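Local coordinates for putative phenazine biosynthesis PhzC/PhzF protein (Clostridium difficile, PDB 4DUN) that probably acts as an isomerase of the PhzF family, with a two-lobed fold related to that of diaminopimelate epimerase, at residues Val9-Thr14 with Ala75-Ala80; Lys15-Asn20 with Val252-Gly257; Lys66-Leu71 with Phe97-Lys102; Ser143-Ile148 with Asp172-Ile177; Tyr160-Ala165 with Val188-Cys193. All blocks are in the same frame, centred on the assembly; numbering follows the deposited sequence. Where two conformers were deposited one is given.

Contact 1: Val9-Thr14 with Ala75-Ala80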
# COMPACT_ATOMS: atom_id res chain seq x y z
N VAL A 9 -1.15 -10.36 8.49
CA VAL A 9 -1.17 -10.42 9.95
C VAL A 9 -0.83 -9.07 10.54
O VAL A 9 0.13 -8.43 10.09
CB VAL A 9 -0.13 -11.50 10.42
CG1 VAL A 9 0.03 -11.54 11.95
CG2 VAL A 9 -0.46 -12.89 9.87
N ASP A 10 -1.56 -8.68 11.61
CA ASP A 10 -1.28 -7.46 12.38
C ASP A 10 -0.43 -7.82 13.60
O ASP A 10 -0.91 -8.57 14.45
CB ASP A 10 -2.60 -6.78 12.80
CG ASP A 10 -3.45 -6.31 11.62
OD1 ASP A 10 -2.89 -6.20 10.49
OD2 ASP A 10 -4.66 -6.10 11.81
N SER A 11 0.80 -7.30 13.68
CA SER A 11 1.72 -7.58 14.79
C SER A 11 1.57 -6.56 15.90
O SER A 11 1.32 -5.39 15.61
CB SER A 11 3.17 -7.59 14.30
OG SER A 11 3.32 -8.61 13.34
N PHE A 12 1.74 -7.00 17.16
CA PHE A 12 1.55 -6.16 18.38
C PHE A 12 0.11 -5.59 18.38
O PHE A 12 -0.11 -4.41 18.70
CB PHE A 12 2.60 -5.02 18.45
CG PHE A 12 4.03 -5.49 18.58
CD1 PHE A 12 4.88 -5.51 17.47
CD2 PHE A 12 4.53 -5.90 19.81
CE1 PHE A 12 6.21 -5.95 17.59
CE2 PHE A 12 5.87 -6.32 19.94
CZ PHE A 12 6.69 -6.35 18.83
N ALA A 13 -0.86 -6.41 17.96
CA ALA A 13 -2.26 -6.00 17.87
C ALA A 13 -3.12 -6.90 18.70
O ALA A 13 -3.01 -8.12 18.59
CB ALA A 13 -2.73 -6.02 16.42
N THR A 14 -3.96 -6.27 19.54
CA THR A 14 -4.92 -6.87 20.48
C THR A 14 -6.26 -7.07 19.74
O THR A 14 -7.12 -7.79 20.25
CB THR A 14 -5.10 -5.98 21.76
OG1 THR A 14 -5.79 -4.76 21.43
CG2 THR A 14 -3.77 -5.62 22.47
N ALA A 75 7.74 -7.71 11.58
CA ALA A 75 7.28 -8.71 10.59
C ALA A 75 7.74 -10.11 10.98
O ALA A 75 7.08 -11.08 10.61
CB ALA A 75 7.76 -8.37 9.18
N THR A 76 8.84 -10.22 11.78
CA THR A 76 9.32 -11.50 12.28
C THR A 76 8.27 -12.09 13.25
O THR A 76 8.02 -13.29 13.21
CB THR A 76 10.71 -11.38 12.90
OG1 THR A 76 11.61 -10.90 11.89
CG2 THR A 76 11.24 -12.73 13.43
N LEU A 77 7.67 -11.23 14.10
CA LEU A 77 6.61 -11.66 15.03
C LEU A 77 5.43 -12.23 14.19
O LEU A 77 4.94 -13.33 14.48
CB LEU A 77 6.16 -10.47 15.91
CG LEU A 77 5.23 -10.79 17.09
CD1 LEU A 77 5.38 -9.75 18.19
CD2 LEU A 77 3.76 -10.79 16.65
N ALA A 78 5.02 -11.50 13.11
CA ALA A 78 3.95 -11.97 12.22
C ALA A 78 4.29 -13.36 11.62
O ALA A 78 3.42 -14.23 11.57
CB ALA A 78 3.69 -10.96 11.11
N ALA A 79 5.53 -13.54 11.14
CA ALA A 79 5.97 -14.82 10.56
C ALA A 79 5.89 -15.96 11.62
O ALA A 79 5.43 -17.05 11.30
CB ALA A 79 7.39 -14.70 10.02
N ALA A 80 6.31 -15.70 12.87
CA ALA A 80 6.26 -16.69 13.95
C ALA A 80 4.81 -17.05 14.24
O ALA A 80 4.50 -18.22 14.43
CB ALA A 80 6.94 -16.16 15.21

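Contact 2: Lys15-Asn20 with Val252-Gly257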
# COMPACT_ATOMS: atom_id res chain seq x y z
N LYS A 15 -6.43 -6.41 18.54
CA LYS A 15 -7.61 -6.40 17.66
C LYS A 15 -7.22 -6.16 16.20
O LYS A 15 -6.21 -5.51 15.93
CB LYS A 15 -8.59 -5.27 18.09
CG LYS A 15 -9.16 -5.34 19.51
CD LYS A 15 -10.20 -6.46 19.69
CE LYS A 15 -10.57 -6.69 21.14
NZ LYS A 15 -11.43 -5.60 21.68
N LEU A 16 -8.05 -6.61 15.26
CA LEU A 16 -7.88 -6.38 13.84
C LEU A 16 -7.80 -4.87 13.55
O LEU A 16 -8.47 -4.09 14.24
CB LEU A 16 -9.09 -7.01 13.12
CG LEU A 16 -8.96 -7.38 11.67
CD1 LEU A 16 -7.74 -8.29 11.44
CD2 LEU A 16 -10.22 -8.10 11.21
N PHE A 17 -6.96 -4.48 12.56
CA PHE A 17 -6.68 -3.11 12.04
C PHE A 17 -5.77 -2.27 12.96
O PHE A 17 -5.59 -1.06 12.73
CB PHE A 17 -7.98 -2.34 11.76
CG PHE A 17 -8.98 -3.14 10.96
CD1 PHE A 17 -8.64 -3.69 9.72
CD2 PHE A 17 -10.27 -3.34 11.43
CE1 PHE A 17 -9.56 -4.42 8.98
CE2 PHE A 17 -11.21 -4.06 10.68
CZ PHE A 17 -10.85 -4.60 9.46
N LYS A 18 -5.21 -2.90 13.98
CA LYS A 18 -4.28 -2.27 14.90
C LYS A 18 -2.89 -2.85 14.64
O LYS A 18 -2.72 -3.69 13.74
CB LYS A 18 -4.73 -2.47 16.37
CG LYS A 18 -6.09 -1.81 16.67
CD LYS A 18 -6.33 -1.69 18.17
CE LYS A 18 -7.66 -1.05 18.49
NZ LYS A 18 -7.61 0.43 18.29
N GLY A 19 -1.91 -2.36 15.37
CA GLY A 19 -0.55 -2.87 15.24
C GLY A 19 0.12 -2.57 13.92
O GLY A 19 -0.31 -1.67 13.18
N ASN A 20 1.17 -3.34 13.60
CA ASN A 20 1.99 -3.15 12.39
C ASN A 20 1.67 -4.28 11.37
O ASN A 20 1.99 -5.44 11.64
CB ASN A 20 3.48 -3.11 12.78
CG ASN A 20 4.30 -2.30 11.83
OD1 ASN A 20 3.96 -2.20 10.66
ND2 ASN A 20 5.38 -1.68 12.32
N VAL A 252 -2.79 -10.77 15.16
CA VAL A 252 -4.16 -11.05 14.68
C VAL A 252 -4.11 -11.37 13.18
O VAL A 252 -3.45 -10.66 12.42
CB VAL A 252 -5.15 -9.87 14.94
CG1 VAL A 252 -6.58 -10.26 14.55
CG2 VAL A 252 -5.11 -9.39 16.38
N LEU A 253 -4.87 -12.39 12.74
CA LEU A 253 -4.96 -12.74 11.31
C LEU A 253 -6.04 -11.90 10.65
O LEU A 253 -7.18 -11.90 11.10
CB LEU A 253 -5.29 -14.24 11.14
CG LEU A 253 -5.44 -14.75 9.69
CD1 LEU A 253 -4.13 -14.66 8.94
CD2 LEU A 253 -6.01 -16.15 9.66
N PHE A 254 -5.69 -11.22 9.55
CA PHE A 254 -6.67 -10.45 8.77
C PHE A 254 -7.19 -11.27 7.59
O PHE A 254 -8.38 -11.29 7.33
CB PHE A 254 -6.06 -9.11 8.26
CG PHE A 254 -6.89 -8.43 7.19
CD1 PHE A 254 -8.17 -7.96 7.48
CD2 PHE A 254 -6.39 -8.25 5.91
CE1 PHE A 254 -8.93 -7.30 6.50
CE2 PHE A 254 -7.15 -7.59 4.92
CZ PHE A 254 -8.42 -7.13 5.23
N MET A 255 -6.28 -11.93 6.86
CA MET A 255 -6.65 -12.59 5.62
C MET A 255 -5.75 -13.80 5.41
O MET A 255 -4.55 -13.72 5.68
CB MET A 255 -6.49 -11.56 4.46
CG MET A 255 -7.14 -11.95 3.13
SD MET A 255 -6.21 -13.20 2.18
CE MET A 255 -4.58 -12.41 2.09
N GLN A 256 -6.32 -14.91 4.96
CA GLN A 256 -5.59 -16.14 4.64
C GLN A 256 -5.95 -16.53 3.20
O GLN A 256 -7.12 -16.61 2.86
CB GLN A 256 -5.93 -17.26 5.63
CG GLN A 256 -5.45 -18.66 5.22
CD GLN A 256 -5.79 -19.73 6.23
OE1 GLN A 256 -6.68 -19.59 7.08
NE2 GLN A 256 -5.07 -20.84 6.16
N GLY A 257 -4.94 -16.76 2.37
CA GLY A 257 -5.16 -17.12 0.98
C GLY A 257 -4.00 -17.79 0.30
O GLY A 257 -3.11 -18.33 0.96

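Contact 3: Lys66-Leu71 with Phe97-Lys102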
# COMPACT_ATOMS: atom_id res chain seq x y z
N LYS A 66 9.71 -1.81 -2.14
CA LYS A 66 10.84 -1.28 -2.92
C LYS A 66 12.16 -2.07 -2.84
O LYS A 66 12.94 -2.01 -3.80
CB LYS A 66 11.14 0.17 -2.47
CG LYS A 66 10.06 1.17 -2.86
CD LYS A 66 10.61 2.60 -2.77
CE LYS A 66 9.60 3.65 -3.17
NZ LYS A 66 8.66 3.96 -2.06
N ALA A 67 12.48 -2.71 -1.69
CA ALA A 67 13.77 -3.37 -1.53
C ALA A 67 13.76 -4.47 -0.49
O ALA A 67 12.92 -4.47 0.41
CB ALA A 67 14.83 -2.34 -1.14
N GLU A 68 14.77 -5.34 -0.56
CA GLU A 68 14.98 -6.33 0.48
C GLU A 68 15.64 -5.63 1.67
O GLU A 68 16.46 -4.74 1.47
CB GLU A 68 15.85 -7.47 -0.03
CG GLU A 68 15.93 -8.60 0.98
CD GLU A 68 16.77 -9.80 0.61
OE1 GLU A 68 17.32 -9.83 -0.51
OE2 GLU A 68 16.82 -10.75 1.43
N ILE A 69 15.26 -5.99 2.90
CA ILE A 69 15.83 -5.37 4.10
C ILE A 69 16.50 -6.46 4.93
O ILE A 69 16.22 -7.65 4.71
CB ILE A 69 14.79 -4.54 4.90
CG1 ILE A 69 13.59 -5.40 5.35
CG2 ILE A 69 14.38 -3.29 4.08
CD1 ILE A 69 12.63 -4.71 6.30
N ASP A 70 17.38 -6.07 5.86
CA ASP A 70 18.17 -7.06 6.61
C ASP A 70 17.66 -7.37 8.02
O ASP A 70 18.19 -8.28 8.67
CB ASP A 70 19.63 -6.60 6.69
CG ASP A 70 20.30 -6.53 5.33
OD1 ASP A 70 19.88 -7.30 4.42
OD2 ASP A 70 21.20 -5.69 5.15
N LEU A 71 16.68 -6.63 8.50
CA LEU A 71 16.12 -6.87 9.83
C LEU A 71 14.73 -6.29 9.90
O LEU A 71 14.49 -5.19 9.38
CB LEU A 71 17.00 -6.25 10.93
CG LEU A 71 16.88 -6.84 12.35
CD1 LEU A 71 17.34 -8.31 12.40
CD2 LEU A 71 17.72 -6.05 13.32
N PHE A 97 16.56 -18.24 10.11
CA PHE A 97 17.87 -17.87 9.60
C PHE A 97 17.67 -16.74 8.60
O PHE A 97 16.92 -16.88 7.64
CB PHE A 97 18.60 -19.08 9.01
CG PHE A 97 19.03 -20.02 10.11
CD1 PHE A 97 18.25 -21.11 10.47
CD2 PHE A 97 20.17 -19.75 10.86
CE1 PHE A 97 18.62 -21.94 11.54
CE2 PHE A 97 20.56 -20.59 11.91
CZ PHE A 97 19.78 -21.68 12.24
N THR A 98 18.31 -15.59 8.89
CA THR A 98 18.13 -14.35 8.12
C THR A 98 19.46 -13.72 7.69
O THR A 98 20.52 -14.17 8.10
CB THR A 98 17.37 -13.31 8.98
OG1 THR A 98 18.28 -12.69 9.91
CG2 THR A 98 16.13 -13.91 9.72
N GLN A 99 19.36 -12.58 6.98
CA GLN A 99 20.52 -11.76 6.54
C GLN A 99 21.34 -11.30 7.74
O GLN A 99 22.53 -11.04 7.59
CB GLN A 99 20.03 -10.51 5.79
CG GLN A 99 19.40 -10.79 4.43
CD GLN A 99 20.40 -11.00 3.34
OE1 GLN A 99 21.62 -11.10 3.57
NE2 GLN A 99 19.92 -11.06 2.11
N SER A 100 20.68 -11.14 8.91
CA SER A 100 21.32 -10.66 10.15
C SER A 100 21.55 -11.77 11.19
O SER A 100 21.75 -11.49 12.37
CB SER A 100 20.48 -9.54 10.78
OG SER A 100 20.53 -8.43 9.90
N GLY A 101 21.58 -13.01 10.74
CA GLY A 101 21.84 -14.13 11.62
C GLY A 101 20.59 -14.82 12.11
O GLY A 101 19.50 -14.62 11.57
N LYS A 102 20.75 -15.67 13.12
CA LYS A 102 19.64 -16.45 13.65
C LYS A 102 18.75 -15.60 14.56
O LYS A 102 19.26 -14.91 15.45
CB LYS A 102 20.17 -17.67 14.42
CG LYS A 102 19.07 -18.59 14.94
CD LYS A 102 19.60 -19.94 15.45
CE LYS A 102 20.17 -19.92 16.84
NZ LYS A 102 20.28 -21.30 17.38
O HOH W 1 19.77 -10.82 -0.72

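Contact 4: Ser143-Ile148 with Asp172-Ile177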
# COMPACT_ATOMS: atom_id res chain seq x y z
N SER A 143 20.31 9.81 23.28
CA SER A 143 20.84 9.41 21.99
C SER A 143 21.27 7.97 21.95
O SER A 143 21.87 7.46 22.90
CB SER A 143 22.02 10.31 21.63
OG SER A 143 22.62 10.00 20.38
N SER A 144 20.97 7.30 20.83
CA SER A 144 21.35 5.92 20.50
C SER A 144 21.29 5.81 18.97
O SER A 144 21.65 6.79 18.30
CB SER A 144 20.43 4.91 21.20
OG SER A 144 20.82 3.56 20.95
N ARG A 145 20.84 4.68 18.40
CA ARG A 145 20.67 4.53 16.94
C ARG A 145 19.66 5.62 16.49
O ARG A 145 19.85 6.30 15.48
CB ARG A 145 20.15 3.12 16.61
CG ARG A 145 19.87 2.90 15.12
CD ARG A 145 18.97 1.71 14.88
NE ARG A 145 17.61 1.94 15.38
CZ ARG A 145 16.67 1.00 15.43
NH1 ARG A 145 15.46 1.29 15.91
NH2 ARG A 145 16.92 -0.22 14.98
N ASP A 146 18.64 5.83 17.34
CA ASP A 146 17.57 6.81 17.17
C ASP A 146 17.73 7.97 18.16
O ASP A 146 18.40 7.84 19.19
CB ASP A 146 16.21 6.14 17.41
CG ASP A 146 15.97 4.89 16.58
OD1 ASP A 146 16.02 4.99 15.34
OD2 ASP A 146 15.76 3.81 17.18
N LEU A 147 17.09 9.10 17.84
CA LEU A 147 17.04 10.26 18.73
C LEU A 147 15.83 10.10 19.62
O LEU A 147 14.74 9.77 19.13
CB LEU A 147 16.97 11.57 17.93
CG LEU A 147 16.91 12.87 18.74
CD1 LEU A 147 18.22 13.10 19.52
CD2 LEU A 147 16.66 14.07 17.81
N ILE A 148 16.01 10.27 20.94
CA ILE A 148 14.92 10.08 21.88
C ILE A 148 14.58 11.41 22.53
O ILE A 148 15.43 12.01 23.18
CB ILE A 148 15.27 8.99 22.93
CG1 ILE A 148 15.62 7.65 22.22
CG2 ILE A 148 14.11 8.80 23.94
CD1 ILE A 148 16.48 6.74 22.99
N ASP A 172 22.16 12.48 12.05
CA ASP A 172 22.91 11.70 13.04
C ASP A 172 22.14 10.48 13.56
O ASP A 172 22.75 9.61 14.17
CB ASP A 172 23.31 12.59 14.24
CG ASP A 172 24.76 13.03 14.29
OD1 ASP A 172 25.47 12.87 13.26
OD2 ASP A 172 25.18 13.55 15.35
N TRP A 173 20.81 10.40 13.31
CA TRP A 173 19.96 9.32 13.83
C TRP A 173 19.10 8.66 12.74
O TRP A 173 18.80 9.30 11.73
CB TRP A 173 19.06 9.87 14.97
CG TRP A 173 19.87 10.41 16.11
CD1 TRP A 173 20.49 9.69 17.09
CD2 TRP A 173 20.30 11.77 16.28
NE1 TRP A 173 21.22 10.52 17.91
CE2 TRP A 173 21.14 11.80 17.42
CE3 TRP A 173 20.03 12.98 15.61
CZ2 TRP A 173 21.72 12.98 17.89
CZ3 TRP A 173 20.60 14.15 16.08
CH2 TRP A 173 21.43 14.15 17.21
N LEU A 174 18.73 7.37 12.94
CA LEU A 174 17.91 6.62 11.98
C LEU A 174 16.45 7.09 12.06
O LEU A 174 15.86 7.47 11.04
CB LEU A 174 18.00 5.10 12.21
CG LEU A 174 17.07 4.20 11.34
CD1 LEU A 174 17.44 4.26 9.87
CD2 LEU A 174 17.09 2.76 11.81
N GLY A 175 15.89 7.03 13.25
CA GLY A 175 14.52 7.43 13.53
C GLY A 175 14.45 8.43 14.65
O GLY A 175 15.42 8.65 15.39
N ILE A 176 13.29 9.06 14.79
CA ILE A 176 13.02 10.06 15.83
C ILE A 176 11.94 9.49 16.72
O ILE A 176 10.82 9.23 16.26
CB ILE A 176 12.62 11.45 15.24
CG1 ILE A 176 13.60 11.95 14.12
CG2 ILE A 176 12.41 12.49 16.35
CD1 ILE A 176 15.11 12.13 14.51
N ILE A 177 12.26 9.34 18.01
CA ILE A 177 11.35 8.81 19.01
C ILE A 177 10.89 9.93 19.94
O ILE A 177 11.73 10.71 20.43
CB ILE A 177 12.05 7.67 19.84
CG1 ILE A 177 12.51 6.48 18.96
CG2 ILE A 177 11.18 7.20 21.03
CD1 ILE A 177 13.50 5.57 19.68
O HOH W 2 23.09 7.61 16.06

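Contact 5: Tyr160-Ala165 with Val188-Cys193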
# COMPACT_ATOMS: atom_id res chain seq x y z
N TYR A 160 1.84 15.74 19.04
CA TYR A 160 2.93 15.94 18.10
C TYR A 160 2.53 15.61 16.66
O TYR A 160 1.88 14.60 16.41
CB TYR A 160 4.12 15.08 18.53
CG TYR A 160 5.40 15.37 17.79
CD1 TYR A 160 5.76 14.63 16.66
CD2 TYR A 160 6.31 16.31 18.27
CE1 TYR A 160 6.95 14.88 15.98
CE2 TYR A 160 7.52 16.54 17.62
CZ TYR A 160 7.84 15.82 16.48
OH TYR A 160 9.04 16.03 15.85
N LYS A 161 2.91 16.50 15.73
CA LYS A 161 2.66 16.36 14.31
C LYS A 161 3.99 16.49 13.62
O LYS A 161 4.63 17.56 13.69
CB LYS A 161 1.62 17.39 13.79
CG LYS A 161 0.28 17.38 14.53
CD LYS A 161 -0.57 16.14 14.25
CE LYS A 161 -1.82 16.08 15.10
NZ LYS A 161 -1.54 15.58 16.47
N PRO A 162 4.49 15.39 13.04
CA PRO A 162 5.83 15.43 12.44
C PRO A 162 5.92 16.29 11.19
O PRO A 162 4.99 16.33 10.37
CB PRO A 162 6.13 13.96 12.13
CG PRO A 162 4.77 13.34 11.93
CD PRO A 162 3.88 14.05 12.91
N ASN A 163 7.06 16.97 11.05
CA ASN A 163 7.46 17.74 9.88
C ASN A 163 8.61 16.95 9.30
O ASN A 163 9.74 17.10 9.78
CB ASN A 163 7.83 19.18 10.27
CG ASN A 163 8.18 20.07 9.09
OD1 ASN A 163 8.86 19.67 8.14
ND2 ASN A 163 7.80 21.33 9.18
N TYR A 164 8.34 16.03 8.36
CA TYR A 164 9.39 15.11 7.88
C TYR A 164 10.54 15.81 7.18
O TYR A 164 11.67 15.32 7.31
CB TYR A 164 8.83 13.99 7.01
CG TYR A 164 7.92 13.07 7.78
CD1 TYR A 164 8.41 12.26 8.81
CD2 TYR A 164 6.55 13.05 7.53
CE1 TYR A 164 7.56 11.43 9.54
CE2 TYR A 164 5.69 12.22 8.26
CZ TYR A 164 6.21 11.40 9.25
OH TYR A 164 5.36 10.60 9.98
N ALA A 165 10.29 16.95 6.51
CA ALA A 165 11.34 17.72 5.82
C ALA A 165 12.39 18.20 6.84
O ALA A 165 13.59 18.07 6.58
CB ALA A 165 10.73 18.91 5.09
N VAL A 188 4.78 5.51 26.96
CA VAL A 188 4.27 5.57 25.61
C VAL A 188 5.33 6.12 24.71
O VAL A 188 6.25 6.81 25.18
CB VAL A 188 2.96 6.42 25.49
CG1 VAL A 188 1.81 5.80 26.28
CG2 VAL A 188 3.18 7.89 25.89
N SER A 189 5.20 5.87 23.41
CA SER A 189 6.12 6.44 22.41
C SER A 189 5.46 6.46 21.04
O SER A 189 4.41 5.87 20.83
CB SER A 189 7.45 5.68 22.35
OG SER A 189 7.29 4.40 21.74
N ARG A 190 6.05 7.24 20.15
CA ARG A 190 5.74 7.31 18.73
C ARG A 190 7.09 7.34 18.03
O ARG A 190 8.05 7.93 18.55
CB ARG A 190 4.85 8.49 18.36
CG ARG A 190 3.40 8.32 18.85
CD ARG A 190 2.63 9.60 18.69
NE ARG A 190 2.36 9.88 17.28
CZ ARG A 190 1.97 11.06 16.82
NH1 ARG A 190 1.81 12.10 17.65
NH2 ARG A 190 1.74 11.22 15.52
N TYR A 191 7.19 6.65 16.90
CA TYR A 191 8.44 6.52 16.17
C TYR A 191 8.25 7.04 14.74
O TYR A 191 7.37 6.56 14.03
CB TYR A 191 8.89 5.03 16.17
CG TYR A 191 10.25 4.78 15.58
CD1 TYR A 191 10.43 4.67 14.20
CD2 TYR A 191 11.34 4.50 16.39
CE1 TYR A 191 11.69 4.39 13.65
CE2 TYR A 191 12.61 4.23 15.85
CZ TYR A 191 12.77 4.18 14.48
OH TYR A 191 14.01 3.91 13.95
N PHE A 192 9.09 7.99 14.33
CA PHE A 192 9.01 8.62 13.02
C PHE A 192 10.20 8.24 12.14
O PHE A 192 11.36 8.30 12.58
CB PHE A 192 8.88 10.16 13.15
CG PHE A 192 7.70 10.54 14.02
CD1 PHE A 192 6.40 10.48 13.52
CD2 PHE A 192 7.88 10.92 15.35
CE1 PHE A 192 5.30 10.78 14.34
CE2 PHE A 192 6.78 11.21 16.17
CZ PHE A 192 5.50 11.15 15.65
N CYS A 193 9.89 7.87 10.87
CA CYS A 193 10.84 7.47 9.84
C CYS A 193 10.91 8.59 8.80
O CYS A 193 10.10 8.61 7.86
CB CYS A 193 10.43 6.13 9.22
SG CYS A 193 9.99 4.86 10.43

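Contact 1: Val9-Thr14 with Ala75-Ala80
Over one face of the Phe12 ring lies a methyl group, CD1 of Leu77, which stands 3.9 Å from the ring centroid and 17° off the normal in a CH-pi contact. The methyl is shifted toward the CZ end of the ring, so Phe12 CZ, at 3.7 Å, is its nearest atom. Leu77 CG lies anti to the backbone N (chi1 -170°), which carries the isobutyl group out from the helix, and its other branch, CD2, reaches Ser11 OG at 4.0 Å. Here the end of strand 4-11 passes helix 73-87, the central helix around which the strands of the first lobe wrap in the diaminopimelate epimerase type of fold. The strand crosses at 127°, and the small Ala78 lets the two axes come within 7.7 Å. Ala78 CB packs against two side chains from the same face of the strand: Val9 CG1 meets it at 3.8 Å, and Ser11 OG lies still closer to it, at 3.3 Å. That hydroxyl is bonded to the carbonyl oxygen of His74, one residue before the helical segment, which satisfies a polar atom in otherwise apolar, buried surroundings. Ala22 and Val24 of strand 20-27 also pack against Ala78.

Contact 2: Lys15-Asn20 with Val252-Gly257
A type II beta turn, Lys15 to Lys18, meets a strand exactly where that strand carries a classic beta bulge, Phe254 and Met255 both facing Ile8 of strand 4-11. The turn's own closing bond, Lys18 N to Lys15 O, is weak at 3.4 Å, and Phe17 takes the positive phi (77°) of the third position. No hydrogen bond joins the two segments; apolar contact does the work. Leu16, its CG anti to the backbone N, sends CD1 into the kink of the strand. There the methyl touches Phe254 CA at 3.6 Å and Phe254 CB at 3.7 Å, coming to the Phe254 ring at its edge, while Val252 CG1 approaches the same methyl at 3.9 Å. The second Val252 branch rests on the backbone of Lys15, with Val252 CG2 3.9 Å from Lys15 C. Beyond Leu16 the two phenylalanines cross obliquely, meeting through Phe17 CE1 and Phe254 CE1 at 3.9 Å. Leu16 also braces its neighbour, since its CG sits over the centre of the Phe17 ring. Asp10 of strand 4-11 accepts a bond from Phe17 N and thereby ties the turn to that strand. On the other side of strand 244-259, Leu253 packs on Tyr81 and Phe86 of helix 73-87, while Met255 to Gly257 continue the sheet antiparallel into the second subunit, whose Ile261 touches Leu16.

Contact 3: Lys66-Leu71 with Phe97-Lys102
Two hydrogen bonds, both donated by the turn at Gln99 and Ser100, make the first shell of this surface contact. Ser100 OG donates a hydrogen bond to Asp70 O across 2.6 Å, coming in 46° above the carbonyl plane. Gln99 NE2 points almost straight (174°) at Glu68 OE2, 3.2 Å away; the acceptor lies in the amide plane, but the donor stands 59° out of the carboxylate plane. A water completes a small bridge, donating to Glu68 OE1 at 2.7 Å and accepting a weak bond from Gln99 NE2. Around the polar pairs, Gln99 CB and CG both pass 3.5 Å from Asp70 OD1, the bend at chi2 turns the amide toward Glu68, and Leu71 CD1 meets Ser100 CB at 3.7 Å.

What positions these groups lies one step out. Arg61 forms a salt bridge with Glu68 OE2 and is its stronger partner, probably fixing the extended glutamate while keeping it charged. Thr98 OG1 holds the turn in shape, accepting from Ser100 N at 3.0 Å and donating to Gly101 O at 2.8 Å along a lone pair. Asp70 OD1 has another partner in a bound buffer molecule. The turn combines an ST turn with the type I turn of a two-residue beta hairpin, strands 93-98 and 101-108, whose tip is fastened to the segment leading into helix 73-87.

Contact 4: Ser143-Ile148 with Asp172-Ile177
Trp173 is the tightly packed half of this contact, held on two faces and an edge. Leu147 covers one face of the indole: its CB lies 3.8 Å from the centroid of the five-membered ring, and CD1 stands over the ring centre, a placement made possible by CG lying anti to the backbone N (chi1 180°). Asp172 CB lies over the opposite face. In the ring plane, NE1 donates to Ser143 OG at 2.9 Å and 170°, a bond that fixes the rotation of the indole.

Beside the tryptophan the backbones zip together. Leu174 N binds Arg145 O at 3.0 Å, Leu147 N binds Gly175 O, and Ile177 N meets Leu147 O at 2.8 Å nearly along the C=O axis. These bonds begin the parallel pairing of strands 147-150 and 176-181 in the second lobe, with Leu147 beside Ile176 on one face of the sheet and Ile148 beside Ile177 on the other.

The solvent side is looser. Arg145 and Leu174 are exposed there, Leu174 CD2 lying over one face of the guanidinium, and a water spans Ser144 O and Asp172 O, donating to each across 2.8 Å. Asp146 is buried behind them. Arg145 grips its OD2 side-on with NE and NH1, the NH1 bond of 2.8 Å using the syn lone pair. Within the two segments Asp146 OD1 receives weak bonds, one from Gly175 N (2.9 Å, 128°); its stronger partner is the hydroxyl of Tyr191, and together with the arginine this would be expected to keep the carboxylate ionised.

Contact 5: Tyr160-Ala165 with Val188-Cys193
Hydrogen bonding between the segments rests on one guanidinium. Arg190 NH1 donates to Tyr160 O at 2.8 Å and 151°, on a lone pair in the carbonyl plane, its chain bent at chi3 to bring the group there. The same NH1 also serves Val157 O and so gathers the end of helix 154-159 and the residue that follows it, while NE is held by a salt bridge to Glu199. Within the strand, Phe192 CZ rests over one face of the guanidinium.

Apolar and aromatic contacts converge on the Phe192 ring. Pro162 covers one face, CB standing 4.2 Å from the centroid in a CH-pi contact and CG coming to 3.6 Å from Phe192 CE1. Tyr160 meets the far end obliquely, the planes 37° apart, with Tyr160 CD1 3.6 Å from Phe192 CE2. At the ring edge lies Tyr164 OH, 3.7 Å from Phe192 CD1, while Tyr164 CE1 reaches Phe192 CB at 4.0 Å. Pro162 CB in turn lies over one face of the Tyr164 ring, so proline and both aromatics form a compact cover.

Asn163, the N-cap of helix 164-167, receives Gln166 N on its OD1 and starts that helix. Strand 187-193 thus packs against the connection between helices 154-159 and 164-167, with Ile178 of strand 176-181 touching Tyr160, Arg190 and Phe192, and Glu199 of strand 198-200 touching Tyr164 and Phe192.

How the contacts relate
The five contacts divide between the two lobes. Contacts 1 and 2 lie on the neighbouring strands 4-11 and 244-259, joined by Asp10 N to Val252 O at 2.9 Å. Segment 66-71 of contact 3 leads into helix 73-87, which carries 75-80 of contact 1; the centres are about 17 Å apart. In the other lobe, contacts 4 and 5 meet through Ile176 O and Phe192 N at 2.9 Å. The side chain of Glu47, the predicted active-site residue, is about 4 Å from that of Ile69 and about 8 Å from those of Ala78 and Cys193. Buffer, probably from the crystallisation liquor, bonds to Asp70 and Tyr191 and approaches Leu174, consistent with a pocket between the lobes, as in related epimerases.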